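Local coordinates for protein glutamine synthetase (PDB 5ZLI) that belongs to the type I beta glutamine synthetases, pairing a beta-Grasp domain with a larger catalytic domain in a twelve-chain assembly, at residues B[30-35]-B[376-381]; B[138-143]-B[276-281]; B[323-328]-B[372-377]. All coordinates share one frame; numbering follows the deposited sequence.

Contact 1: B[30-35]-B[376-381]; sequences RFSDIK and NPYLAF
N376 reaches across to the turn after strand 26-32 and donates through ND2 to the carbonyl of I34. The bond from N376 ND2 to I34 O is 2.7 Å long and nearly straight at the hydrogen (168°). I34 O lies close to the plane of the amide, but ND2 stands well above the plane of the I34 carbonyl group, not on a lone pair. CG of N376 is anti to its backbone N (chi1 -172°), which turns the amide towards the loop. Its other end works within its own segment. N376 OD1 accepts from Y378 N at 3.0 Å and caps the N-terminus of helix 377-393.

I34 adds an apolar touch. Its CG2 methyl meets CD1 of L379 at 4.0 Å, and the two side chains cross at a slant. Y454 of helix 448-466 packs on both, and L379 also rests on I117 of helix 114-128.

S32 points towards the helix. Its OG lies 3.4 Å from CE2 of Y378, oblique to the ring, and Q246 of helix 238-258 packs against S32 as well.

The contact joins the beta-Grasp part to the catalytic part. One amide both caps the helix and ties it to the loop. Bonds at both of its ends fix which way the amide is flipped, while the surroundings are largely packing.

Contact 2: B[138-143]-B[276-281]; sequences AENEFF and SGMHTH
A138 starts the pairing: its CB packs on CG of M278 at 3.8 Å, and on CG2 of T280. The strands run antiparallel, their short axes 4.5 Å apart. E139 and H279 form the hydrogen-bonded pair. E139 N donates to H279 O at 2.8 Å, and the return bond from H279 N is weak. E139 OE1 meets the edge of the H279 ring, in its plane, 3.4 Å from CD2. The carboxylate stands nearly upright to that ring (82°). E139 OE2 comes within 3.1 Å of H281 NE2, which bonds weakly to E367. N140 lies alongside M278, pointing the same way, and its OD1 is bonded to S373. E141 grips G277 twice: E141 N donates to G277 O, and E141 OE1 accepts from G277 N at 3.2 Å, from above the carboxylate plane. E141 CG is anti to the carbonyl carbon and the chain runs on extended, which brings OE1 to that N-H. At the end, the F143 ring lies obliquely by S276 OG, which bonds to Q228. A138 and N140 face helix 238-258, and F381 of helix 377-393 covers M278 and T280. E230 of the neighbouring strand 228-237 lies near E139 and E141 on the other face.

Contact 3: B[323-328]-B[372-377]; sequences NASTNS and DSSSNP
S325 and S374 meet tip to tip, and S328 and D372 meet beside them. These two hydrogen bonds carry the contact. The first joins two hydroxyls, S325 OG and S374 OG, at 2.8 Å, and either could be the donor. In the second, S328 OG donates to D372 OD2 at 2.7 Å. The hydroxyl comes to the syn side of the carboxylate, 26° out of its plane. CG of D372 sits between its backbone N and carbonyl carbon (chi1 51°), which turns the carboxylate towards S328.

The amide of N323 also comes near the D372 carboxylate, with N323 ND2 3.0 Å from D372 OD2 and the two planes almost at right angles (83°). N323 ND2 donates to the carbonyl O of F370.

Apolar contact is slight. CB of A324 lies 4.3 Å from CA of S375, and Y454 of helix 448-466 packs on A324.

Backbone bonding shapes the second segment. D372 to S375 is a type I beta turn, closed by S375 N donating to D372 O at 3.2 Å.

Next to the contact, T326 and N327 bond to E474 of a neighbouring subunit. Short side chains thus join the start of helix 326-331 to the turn before helix 377-393. The link is almost wholly polar and buried, with the D372 carboxylate held from the S328 side and hydroxyls supplying most of the bonding.

How the contacts relate
All three contacts are largely buried near the middle of the chain; contact 1 alone includes an exposed residue, K35. Contact 2 is strand pairing, with the largest buried area and mostly backbone bonds. Contact 1 joins two domains through one amide and some packing. Contact 3 relies on hydroxyls and a carboxylate. Contacts 1 and 3 share N376 and P377, so one loop leads from the turn at 372-375 into helix 377-393. A380 CB packs 4.0 Å from S375 CB. That loop also touches contact 2, where M278 CB lies 3.6 Å from D372 C. Contacts 1 and 3 have neighbouring subunits beside them, whereas contact 2 touches no other chain.

Contact 1: B[30-35]-B[376-381]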
loop_
_atom_site.group_PDB
_atom_site.type_symbol
_atom_site.label_atom_id
_atom_site.label_comp_id
_atom_site.label_asym_id
_atom_site.label_seq_id
_atom_site.Cartn_x
_atom_site.Cartn_y
_atom_site.Cartn_z
ATOM N N ARG B 30 4.991 21.819 -45.832
ATOM C CA ARG B 30 5.719 22.215 -44.642
ATOM C C ARG B 30 6.484 23.513 -44.856
ATOM O O ARG B 30 6.972 23.799 -45.958
ATOM C CB ARG B 30 6.628 21.114 -44.198
ATOM C CG ARG B 30 5.827 19.947 -43.770
ATOM C CD ARG B 30 6.606 19.054 -42.863
ATOM N NE ARG B 30 5.792 17.897 -42.558
ATOM C CZ ARG B 30 6.265 16.811 -41.988
ATOM N NH1 ARG B 30 7.554 16.766 -41.690
ATOM N NH2 ARG B 30 5.459 15.779 -41.738
ATOM N N PHE B 31 6.541 24.313 -43.793
ATOM C CA PHE B 31 7.092 25.653 -43.863
ATOM C C PHE B 31 7.612 26.020 -42.487
ATOM O O PHE B 31 7.153 25.489 -41.479
ATOM C CB PHE B 31 6.062 26.684 -44.354
ATOM C CG PHE B 31 4.856 26.837 -43.458
ATOM C CD1 PHE B 31 3.790 25.952 -43.546
ATOM C CD2 PHE B 31 4.777 27.878 -42.534
ATOM C CE1 PHE B 31 2.659 26.103 -42.724
ATOM C CE2 PHE B 31 3.635 28.034 -41.695
ATOM C CZ PHE B 31 2.583 27.155 -41.793
ATOM N N SER B 32 8.606 26.893 -42.459
ATOM C CA SER B 32 9.323 27.228 -41.244
ATOM C C SER B 32 8.994 28.659 -40.860
ATOM O O SER B 32 9.214 29.579 -41.654
ATOM C CB SER B 32 10.826 27.038 -41.455
ATOM O OG SER B 32 11.069 25.830 -42.179
ATOM N N ASP B 33 8.451 28.842 -39.660
ATOM C CA ASP B 33 8.290 30.180 -39.105
ATOM C C ASP B 33 9.661 30.716 -38.716
ATOM O O ASP B 33 10.688 30.074 -38.942
ATOM C CB ASP B 33 7.295 30.186 -37.930
ATOM C CG ASP B 33 7.834 29.537 -36.628
ATOM O OD1 ASP B 33 8.738 28.662 -36.632
ATOM O OD2 ASP B 33 7.322 29.944 -35.559
ATOM N N ILE B 34 9.693 31.934 -38.166
ATOM C CA ILE B 34 10.970 32.568 -37.832
ATOM C C ILE B 34 11.745 31.742 -36.811
ATOM O O ILE B 34 12.955 31.549 -36.951
ATOM C CB ILE B 34 10.748 34.016 -37.360
ATOM C CG1 ILE B 34 10.215 34.853 -38.505
ATOM C CG2 ILE B 34 12.056 34.659 -36.824
ATOM C CD1 ILE B 34 9.802 36.224 -38.041
ATOM N N LYS B 35 11.071 31.273 -35.751
ATOM C CA LYS B 35 11.739 30.570 -34.641
ATOM C C LYS B 35 12.474 29.306 -35.079
ATOM O O LYS B 35 13.388 28.860 -34.375
ATOM C CB LYS B 35 10.732 30.278 -33.514
ATOM C CG LYS B 35 10.703 28.869 -32.816
ATOM C CD LYS B 35 10.238 29.083 -31.343
ATOM C CE LYS B 35 10.022 27.825 -30.516
ATOM N NZ LYS B 35 8.619 27.332 -30.789
ATOM N N ASN B 376 17.495 29.110 -36.306
ATOM C CA ASN B 376 16.800 28.818 -37.542
ATOM C C ASN B 376 17.852 28.604 -38.612
ATOM O O ASN B 376 18.579 29.557 -38.949
ATOM C CB ASN B 376 15.850 29.944 -37.942
ATOM C CG ASN B 376 14.954 29.582 -39.142
ATOM O OD1 ASN B 376 15.401 28.987 -40.141
ATOM N ND2 ASN B 376 13.681 29.936 -39.038
ATOM N N PRO B 377 17.969 27.390 -39.163
ATOM C CA PRO B 377 19.011 27.114 -40.173
ATOM C C PRO B 377 18.988 28.057 -41.377
ATOM O O PRO B 377 20.052 28.409 -41.907
ATOM C CB PRO B 377 18.710 25.663 -40.583
ATOM C CG PRO B 377 17.289 25.439 -40.170
ATOM C CD PRO B 377 17.106 26.231 -38.922
ATOM N N TYR B 378 17.808 28.483 -41.821
ATOM C CA TYR B 378 17.748 29.424 -42.931
ATOM C C TYR B 378 18.413 30.741 -42.555
ATOM O O TYR B 378 19.383 31.175 -43.194
ATOM C CB TYR B 378 16.297 29.615 -43.356
ATOM C CG TYR B 378 15.679 28.316 -43.773
ATOM C CD1 TYR B 378 16.007 27.742 -44.996
ATOM C CD2 TYR B 378 14.765 27.659 -42.957
ATOM C CE1 TYR B 378 15.459 26.543 -45.399
ATOM C CE2 TYR B 378 14.207 26.463 -43.361
ATOM C CZ TYR B 378 14.567 25.915 -44.589
ATOM O OH TYR B 378 14.033 24.733 -44.981
ATOM N N LEU B 379 17.940 31.351 -41.466
ATOM C CA LEU B 379 18.476 32.628 -41.018
ATOM C C LEU B 379 19.951 32.489 -40.679
ATOM O O LEU B 379 20.773 33.274 -41.156
ATOM C CB LEU B 379 17.673 33.135 -39.806
ATOM C CG LEU B 379 16.131 33.332 -39.904
ATOM C CD1 LEU B 379 15.596 34.041 -38.686
ATOM C CD2 LEU B 379 15.673 34.083 -41.145
ATOM N N ALA B 380 20.317 31.432 -39.949
ATOM C CA ALA B 380 21.721 31.206 -39.608
ATOM C C ALA B 380 22.591 31.149 -40.870
ATOM O O ALA B 380 23.572 31.904 -41.007
ATOM C CB ALA B 380 21.877 29.925 -38.781
ATOM N N PHE B 381 22.257 30.255 -41.807
ATOM C CA PHE B 381 23.077 30.139 -43.010
ATOM C C PHE B 381 23.075 31.443 -43.791
ATOM O O PHE B 381 24.141 31.961 -44.162
ATOM C CB PHE B 381 22.585 28.992 -43.882
ATOM C CG PHE B 381 22.691 27.666 -43.232
ATOM C CD1 PHE B 381 23.496 27.490 -42.122
ATOM C CD2 PHE B 381 21.976 26.596 -43.711
ATOM C CE1 PHE B 381 23.593 26.281 -41.527
ATOM C CE2 PHE B 381 22.067 25.375 -43.109
ATOM C CZ PHE B 381 22.879 25.219 -42.019
#

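Contact 2: B[138-143]-B[276-281]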
loop_
_atom_site.group_PDB
_atom_site.type_symbol
_atom_site.label_atom_id
_atom_site.label_comp_id
_atom_site.label_asym_id
_atom_site.label_seq_id
_atom_site.Cartn_x
_atom_site.Cartn_y
_atom_site.Cartn_z
ATOM N N ALA B 138 26.168 20.997 -42.076
ATOM C CA ALA B 138 25.943 21.099 -40.638
ATOM C C ALA B 138 26.040 19.733 -39.957
ATOM O O ALA B 138 25.569 18.719 -40.488
ATOM C CB ALA B 138 24.570 21.719 -40.340
ATOM N N GLU B 139 26.676 19.710 -38.785
ATOM C CA GLU B 139 26.654 18.554 -37.895
ATOM C C GLU B 139 25.778 18.955 -36.713
ATOM O O GLU B 139 26.218 19.733 -35.852
ATOM C CB GLU B 139 28.058 18.212 -37.406
ATOM C CG GLU B 139 29.160 18.178 -38.462
ATOM C CD GLU B 139 30.558 18.202 -37.818
ATOM O OE1 GLU B 139 30.628 18.261 -36.571
ATOM O OE2 GLU B 139 31.579 18.193 -38.545
ATOM N N ASN B 140 24.560 18.411 -36.633
ATOM C CA ASN B 140 23.656 18.740 -35.523
ATOM C C ASN B 140 23.722 17.632 -34.482
ATOM O O ASN B 140 22.995 16.639 -34.555
ATOM C CB ASN B 140 22.217 18.936 -35.976
ATOM C CG ASN B 140 22.043 20.120 -36.878
ATOM O OD1 ASN B 140 21.791 21.233 -36.413
ATOM N ND2 ASN B 140 22.142 19.885 -38.189
ATOM N N GLU B 141 24.584 17.827 -33.488
ATOM C CA GLU B 141 24.578 16.966 -32.311
ATOM C C GLU B 141 23.240 17.087 -31.586
ATOM O O GLU B 141 22.636 18.167 -31.530
ATOM C CB GLU B 141 25.744 17.314 -31.371
ATOM C CG GLU B 141 27.123 17.233 -32.056
ATOM C CD GLU B 141 28.323 17.632 -31.170
ATOM O OE1 GLU B 141 28.151 18.455 -30.245
ATOM O OE2 GLU B 141 29.463 17.189 -31.466
ATOM N N PHE B 142 22.787 15.962 -31.030
ATOM C CA PHE B 142 21.493 15.862 -30.378
ATOM C C PHE B 142 21.573 14.894 -29.213
ATOM O O PHE B 142 22.623 14.348 -28.896
ATOM C CB PHE B 142 20.423 15.395 -31.339
ATOM C CG PHE B 142 20.700 14.048 -31.926
ATOM C CD1 PHE B 142 20.407 12.901 -31.227
ATOM C CD2 PHE B 142 21.225 13.946 -33.200
ATOM C CE1 PHE B 142 20.662 11.662 -31.780
ATOM C CE2 PHE B 142 21.454 12.743 -33.751
ATOM C CZ PHE B 142 21.180 11.578 -33.037
ATOM N N PHE B 143 20.441 14.722 -28.555
ATOM C CA PHE B 143 20.318 13.884 -27.380
ATOM C C PHE B 143 19.061 13.058 -27.516
ATOM O O PHE B 143 18.032 13.536 -27.998
ATOM C CB PHE B 143 20.213 14.689 -26.085
ATOM C CG PHE B 143 21.512 15.210 -25.574
ATOM C CD1 PHE B 143 22.283 14.444 -24.697
ATOM C CD2 PHE B 143 21.962 16.465 -25.950
ATOM C CE1 PHE B 143 23.490 14.915 -24.217
ATOM C CE2 PHE B 143 23.166 16.953 -25.470
ATOM C CZ PHE B 143 23.939 16.180 -24.600
ATOM N N SER B 276 25.360 20.613 -27.181
ATOM C CA SER B 276 25.187 20.186 -28.556
ATOM C C SER B 276 25.548 21.345 -29.471
ATOM O O SER B 276 25.153 22.485 -29.223
ATOM C CB SER B 276 23.765 19.710 -28.797
ATOM O OG SER B 276 23.545 18.527 -28.044
ATOM N N GLY B 277 26.337 21.063 -30.499
ATOM C CA GLY B 277 26.689 22.119 -31.413
ATOM C C GLY B 277 26.023 21.915 -32.747
ATOM O O GLY B 277 25.515 20.821 -33.029
ATOM N N MET B 278 25.955 22.975 -33.550
ATOM C CA MET B 278 25.742 22.842 -34.986
ATOM C C MET B 278 27.047 23.298 -35.624
ATOM O O MET B 278 27.211 24.453 -36.005
ATOM C CB MET B 278 24.522 23.632 -35.497
ATOM C CG MET B 278 24.193 23.378 -36.972
ATOM S SD MET B 278 22.792 24.324 -37.626
ATOM C CE MET B 278 23.444 25.993 -37.485
ATOM N N HIS B 279 28.012 22.381 -35.666
ATOM C CA HIS B 279 29.271 22.588 -36.364
ATOM C C HIS B 279 28.988 22.737 -37.858
ATOM O O HIS B 279 28.593 21.785 -38.542
ATOM C CB HIS B 279 30.214 21.428 -36.058
ATOM C CG HIS B 279 30.543 21.308 -34.605
ATOM N ND1 HIS B 279 30.529 22.392 -33.752
ATOM C CD2 HIS B 279 30.832 20.231 -33.839
ATOM C CE1 HIS B 279 30.831 21.995 -32.529
ATOM N NE2 HIS B 279 31.013 20.686 -32.554
ATOM N N THR B 280 29.144 23.956 -38.350
ATOM C CA THR B 280 28.756 24.341 -39.700
ATOM C C THR B 280 30.016 24.508 -40.545
ATOM O O THR B 280 30.954 25.201 -40.141
ATOM C CB THR B 280 27.902 25.622 -39.654
ATOM O OG1 THR B 280 28.204 26.340 -38.462
ATOM C CG2 THR B 280 26.444 25.295 -39.576
ATOM N N HIS B 281 30.052 23.836 -41.687
ATOM C CA HIS B 281 31.186 23.862 -42.599
ATOM C C HIS B 281 30.835 24.684 -43.837
ATOM O O HIS B 281 29.816 24.414 -44.488
ATOM C CB HIS B 281 31.581 22.430 -43.013
ATOM C CG HIS B 281 32.165 21.586 -41.912
ATOM N ND1 HIS B 281 33.131 20.626 -42.152
ATOM C CD2 HIS B 281 31.924 21.546 -40.577
ATOM C CE1 HIS B 281 33.464 20.037 -41.015
ATOM N NE2 HIS B 281 32.748 20.579 -40.043
#

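Contact 3: B[323-328]-B[372-377]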
loop_
_atom_site.group_PDB
_atom_site.type_symbol
_atom_site.label_atom_id
_atom_site.label_comp_id
_atom_site.label_asym_id
_atom_site.label_seq_id
_atom_site.Cartn_x
_atom_site.Cartn_y
_atom_site.Cartn_z
ATOM N N ASN B 323 22.998 31.557 -32.539
ATOM C CA ASN B 323 22.869 31.176 -31.122
ATOM C C ASN B 323 21.673 31.952 -30.572
ATOM O O ASN B 323 21.825 32.894 -29.784
ATOM C CB ASN B 323 24.158 31.476 -30.378
ATOM C CG ASN B 323 25.318 30.741 -30.983
ATOM O OD1 ASN B 323 25.861 31.157 -32.015
ATOM N ND2 ASN B 323 25.697 29.620 -30.370
ATOM N N ALA B 324 20.473 31.497 -30.970
ATOM C CA ALA B 324 19.270 32.313 -30.947
ATOM C C ALA B 324 18.380 32.029 -29.741
ATOM O O ALA B 324 17.228 32.487 -29.705
ATOM C CB ALA B 324 18.501 32.129 -32.257
ATOM N N SER B 325 18.879 31.277 -28.764
ATOM C CA SER B 325 18.185 31.063 -27.504
ATOM C C SER B 325 19.139 31.385 -26.377
ATOM O O SER B 325 20.357 31.322 -26.526
ATOM C CB SER B 325 17.713 29.631 -27.330
ATOM O OG SER B 325 18.822 28.774 -27.311
ATOM N N THR B 326 18.575 31.726 -25.238
ATOM C CA THR B 326 19.427 31.874 -24.079
ATOM C C THR B 326 20.103 30.558 -23.709
ATOM O O THR B 326 21.181 30.545 -23.095
ATOM C CB THR B 326 18.593 32.443 -22.972
ATOM O OG1 THR B 326 17.363 31.709 -22.963
ATOM C CG2 THR B 326 18.349 33.892 -23.273
ATOM N N ASN B 327 19.482 29.442 -24.056
ATOM C CA ASN B 327 20.116 28.178 -23.754
ATOM C C ASN B 327 21.412 28.020 -24.543
ATOM O O ASN B 327 22.321 27.294 -24.122
ATOM C CB ASN B 327 19.172 27.039 -24.066
ATOM C CG ASN B 327 19.635 25.789 -23.466
ATOM O OD1 ASN B 327 19.980 24.823 -24.152
ATOM N ND2 ASN B 327 19.660 25.778 -22.144
ATOM N N SER B 328 21.516 28.680 -25.689
ATOM C CA SER B 328 22.773 28.662 -26.425
ATOM C C SER B 328 23.937 29.101 -25.561
ATOM O O SER B 328 25.021 28.516 -25.616
ATOM C CB SER B 328 22.668 29.549 -27.645
ATOM O OG SER B 328 21.647 29.045 -28.465
ATOM N N ASP B 372 24.527 26.602 -32.980
ATOM C CA ASP B 372 23.768 25.470 -32.440
ATOM C C ASP B 372 22.422 25.336 -33.140
ATOM O O ASP B 372 22.018 26.175 -33.952
ATOM C CB ASP B 372 23.542 25.589 -30.926
ATOM C CG ASP B 372 22.962 26.943 -30.503
ATOM O OD1 ASP B 372 21.858 27.290 -30.972
ATOM O OD2 ASP B 372 23.605 27.640 -29.672
ATOM N N SER B 373 21.723 24.251 -32.817
ATOM C CA SER B 373 20.496 23.927 -33.542
ATOM C C SER B 373 19.282 24.693 -33.039
ATOM O O SER B 373 18.227 24.641 -33.679
ATOM C CB SER B 373 20.220 22.426 -33.487
ATOM O OG SER B 373 21.351 21.677 -33.927
ATOM N N SER B 374 19.414 25.455 -31.956
ATOM C CA SER B 374 18.353 26.385 -31.590
ATOM C C SER B 374 18.224 27.494 -32.619
ATOM O O SER B 374 17.322 28.331 -32.524
ATOM C CB SER B 374 18.604 26.932 -30.168
ATOM O OG SER B 374 18.684 28.344 -30.104
ATOM N N SER B 375 19.162 27.567 -33.542
ATOM C CA SER B 375 19.109 28.556 -34.598
ATOM C C SER B 375 18.144 28.130 -35.697
ATOM O O SER B 375 18.044 26.949 -36.040
ATOM C CB SER B 375 20.516 28.742 -35.157
ATOM O OG SER B 375 21.002 27.494 -35.630
ATOM N N ASN B 376 17.495 29.110 -36.306
ATOM C CA ASN B 376 16.800 28.818 -37.542
ATOM C C ASN B 376 17.852 28.604 -38.612
ATOM O O ASN B 376 18.579 29.557 -38.949
ATOM C CB ASN B 376 15.850 29.944 -37.942
ATOM C CG ASN B 376 14.954 29.582 -39.142
ATOM O OD1 ASN B 376 15.401 28.987 -40.141
ATOM N ND2 ASN B 376 13.681 29.936 -39.038
ATOM N N PRO B 377 17.969 27.390 -39.163
ATOM C CA PRO B 377 19.011 27.114 -40.173
ATOM C C PRO B 377 18.988 28.057 -41.377
ATOM O O PRO B 377 20.052 28.409 -41.907
ATOM C CB PRO B 377 18.710 25.663 -40.583
ATOM C CG PRO B 377 17.289 25.439 -40.170
ATOM C CD PRO B 377 17.106 26.231 -38.922
#